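Local coordinates for cytoplasmic export protein 1 (Saccharomyces cerevisiae, PDB 3VWA) that takes part in nuclear tRNA export and may collect tRNA from export receptors at the nuclear pore complex and deliver aminoacylated tRNA to the translation machinery, at residues A[435-440]-A[477-482]. Residues are numbered along the deposited sequence; the frame is centred on the assembly and turned at random.
Sequences IRTWTV and RLAALY
A first torsion of 70° sets CG1 of Val440 between its own backbone N and carbonyl carbon, and from there this methyl meets the methyl of Ala479 on the adjacent helix. Thr437, one turn earlier, is rotated so that CG2 lies anti to the backbone N (chi1 -55° for OG1); CG2 can then touch the same alanine, while OG1 turns back to hydrogen-bond with the carbonyl oxygen of Val433. Val440 CG1 and Ala479 CB are 3.4 Å apart, closer than two methyl groups normally settle. Thr437 CG2 stands 3.8 Å from Ala479 CB. The alanine methyl also lies 3.7 Å from Thr437 O, and so rests on backbone as well as side chains. Close side-by-side packing of near-parallel helices is a principle of HEAT-type solenoids, and helices 433-446 and 474-487, which lie between the two HEAT repeats of the chain (residues 381-419 and 494-530), follow it: their local axes run 9° apart and approach to 8.5 Å. The small side chain of Ala479 is consistent with this spacing, with the CA atoms of Thr437 and Ala479 5.9 Å apart. Ala480 makes a looser contact, its backbone N 4.1 Å from Val440 CG1. Helix 454-469, which intervenes in sequence, packs against both partners: Phe465 and Ser468 touch Val440, and Ser468 and Leu469 touch Ala480.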
loop_
_atom_site.group_PDB
_atom_site.type_symbol
_atom_site.label_atom_id
_atom_site.label_comp_id
_atom_site.label_asym_id
_atom_site.label_seq_id
_atom_site.Cartn_x
_atom_site.Cartn_y
_atom_site.Cartn_z
ATOM N N ILE A 435 13.481 26.954 -18.264
ATOM C CA ILE A 435 13.413 25.765 -19.067
ATOM C C ILE A 435 14.643 25.655 -19.913
ATOM O O ILE A 435 15.201 24.563 -20.029
ATOM C CB ILE A 435 12.127 25.736 -19.947
ATOM C CG1 ILE A 435 10.892 25.602 -19.055
ATOM C CG2 ILE A 435 12.168 24.577 -20.964
ATOM C CD1 ILE A 435 9.548 25.624 -19.803
ATOM N N ARG A 436 15.073 26.772 -20.515
ATOM C CA ARG A 436 16.381 26.810 -21.214
ATOM C C ARG A 436 17.581 26.398 -20.371
ATOM O O ARG A 436 18.427 25.612 -20.849
ATOM C CB ARG A 436 16.639 28.136 -21.962
ATOM C CG ARG A 436 15.453 28.474 -22.929
ATOM C CD ARG A 436 15.797 29.460 -24.010
ATOM N NE ARG A 436 16.392 30.700 -23.470
ATOM C CZ ARG A 436 15.720 31.732 -22.955
ATOM N NH1 ARG A 436 16.414 32.792 -22.530
ATOM N NH2 ARG A 436 14.379 31.725 -22.876
ATOM N N THR A 437 17.647 26.928 -19.148
ATOM C CA THR A 437 18.703 26.640 -18.168
ATOM C C THR A 437 18.697 25.130 -17.850
ATOM O O THR A 437 19.740 24.447 -17.966
ATOM C CB THR A 437 18.513 27.508 -16.886
ATOM O OG1 THR A 437 18.443 28.900 -17.254
ATOM C CG2 THR A 437 19.672 27.343 -15.863
ATOM N N TRP A 438 17.527 24.596 -17.497
ATOM C CA TRP A 438 17.418 23.198 -17.093
ATOM C C TRP A 438 17.637 22.245 -18.263
ATOM O O TRP A 438 18.181 21.154 -18.060
ATOM C CB TRP A 438 16.095 22.899 -16.381
ATOM C CG TRP A 438 16.172 23.158 -14.906
ATOM C CD1 TRP A 438 15.816 24.319 -14.234
ATOM C CD2 TRP A 438 16.730 22.287 -13.885
ATOM N NE1 TRP A 438 16.074 24.215 -12.891
ATOM C CE2 TRP A 438 16.646 23.033 -12.618
ATOM C CE3 TRP A 438 17.318 21.025 -13.887
ATOM C CZ2 TRP A 438 17.081 22.494 -11.422
ATOM C CZ3 TRP A 438 17.768 20.501 -12.669
ATOM C CH2 TRP A 438 17.659 21.218 -11.473
ATOM N N THR A 439 17.226 22.626 -19.474
ATOM C CA THR A 439 17.440 21.743 -20.614
ATOM C C THR A 439 18.894 21.318 -20.805
ATOM O O THR A 439 19.170 20.148 -21.083
ATOM C CB THR A 439 16.942 22.356 -21.954
ATOM O OG1 THR A 439 15.535 22.610 -21.855
ATOM C CG2 THR A 439 17.192 21.365 -23.137
ATOM N N VAL A 440 19.818 22.265 -20.666
ATOM C CA VAL A 440 21.229 21.921 -20.854
ATOM C C VAL A 440 21.788 20.978 -19.736
ATOM O O VAL A 440 22.662 20.115 -19.995
ATOM C CB VAL A 440 22.112 23.196 -21.170
ATOM C CG1 VAL A 440 22.263 24.124 -19.974
ATOM C CG2 VAL A 440 23.486 22.811 -21.686
ATOM N N ARG A 477 23.835 30.310 -19.958
ATOM C CA ARG A 477 25.272 30.347 -20.219
ATOM C C ARG A 477 26.009 29.755 -19.038
ATOM O O ARG A 477 26.849 28.841 -19.195
ATOM C CB ARG A 477 25.714 31.780 -20.555
ATOM C CG ARG A 477 24.732 32.470 -21.507
ATOM C CD ARG A 477 25.408 33.408 -22.483
ATOM N NE ARG A 477 25.991 34.542 -21.806
ATOM C CZ ARG A 477 25.351 35.692 -21.583
ATOM N NH1 ARG A 477 24.108 35.860 -22.010
ATOM N NH2 ARG A 477 25.951 36.667 -20.923
ATOM N N LEU A 478 25.658 30.211 -17.838
ATOM C CA LEU A 478 26.205 29.639 -16.603
ATOM C C LEU A 478 25.924 28.144 -16.472
ATOM O O LEU A 478 26.680 27.424 -15.855
ATOM C CB LEU A 478 25.585 30.362 -15.413
ATOM C CG LEU A 478 25.948 31.852 -15.262
ATOM C CD1 LEU A 478 25.101 32.451 -14.173
ATOM C CD2 LEU A 478 27.420 32.094 -14.972
ATOM N N ALA A 479 24.791 27.692 -16.992
ATOM C CA ALA A 479 24.450 26.293 -16.924
ATOM C C ALA A 479 25.310 25.512 -17.939
ATOM O O ALA A 479 25.587 24.357 -17.744
ATOM C CB ALA A 479 22.960 26.071 -17.232
ATOM N N ALA A 480 25.669 26.117 -19.052
ATOM C CA ALA A 480 26.578 25.443 -19.985
ATOM C C ALA A 480 27.947 25.221 -19.334
ATOM O O ALA A 480 28.481 24.112 -19.331
ATOM C CB ALA A 480 26.726 26.238 -21.268
ATOM N N LEU A 481 28.480 26.270 -18.733
ATOM C CA LEU A 481 29.800 26.179 -18.127
ATOM C C LEU A 481 29.790 25.115 -17.072
ATOM O O LEU A 481 30.795 24.428 -16.864
ATOM C CB LEU A 481 30.200 27.507 -17.520
ATOM C CG LEU A 481 30.350 28.636 -18.514
ATOM C CD1 LEU A 481 30.666 29.930 -17.752
ATOM C CD2 LEU A 481 31.481 28.267 -19.460
ATOM N N TYR A 482 28.654 24.990 -16.385
ATOM C CA TYR A 482 28.546 23.976 -15.325
ATOM C C TYR A 482 28.629 22.546 -15.896
ATOM O O TYR A 482 29.380 21.685 -15.425
ATOM C CB TYR A 482 27.215 24.144 -14.576
ATOM C CG TYR A 482 26.955 23.069 -13.528
ATOM C CD1 TYR A 482 27.689 23.051 -12.329
ATOM C CD2 TYR A 482 25.971 22.074 -13.726
ATOM C CE1 TYR A 482 27.465 22.085 -11.364
ATOM C CE2 TYR A 482 25.739 21.084 -12.759
ATOM C CZ TYR A 482 26.494 21.100 -11.579
ATOM O OH TYR A 482 26.303 20.165 -10.588
#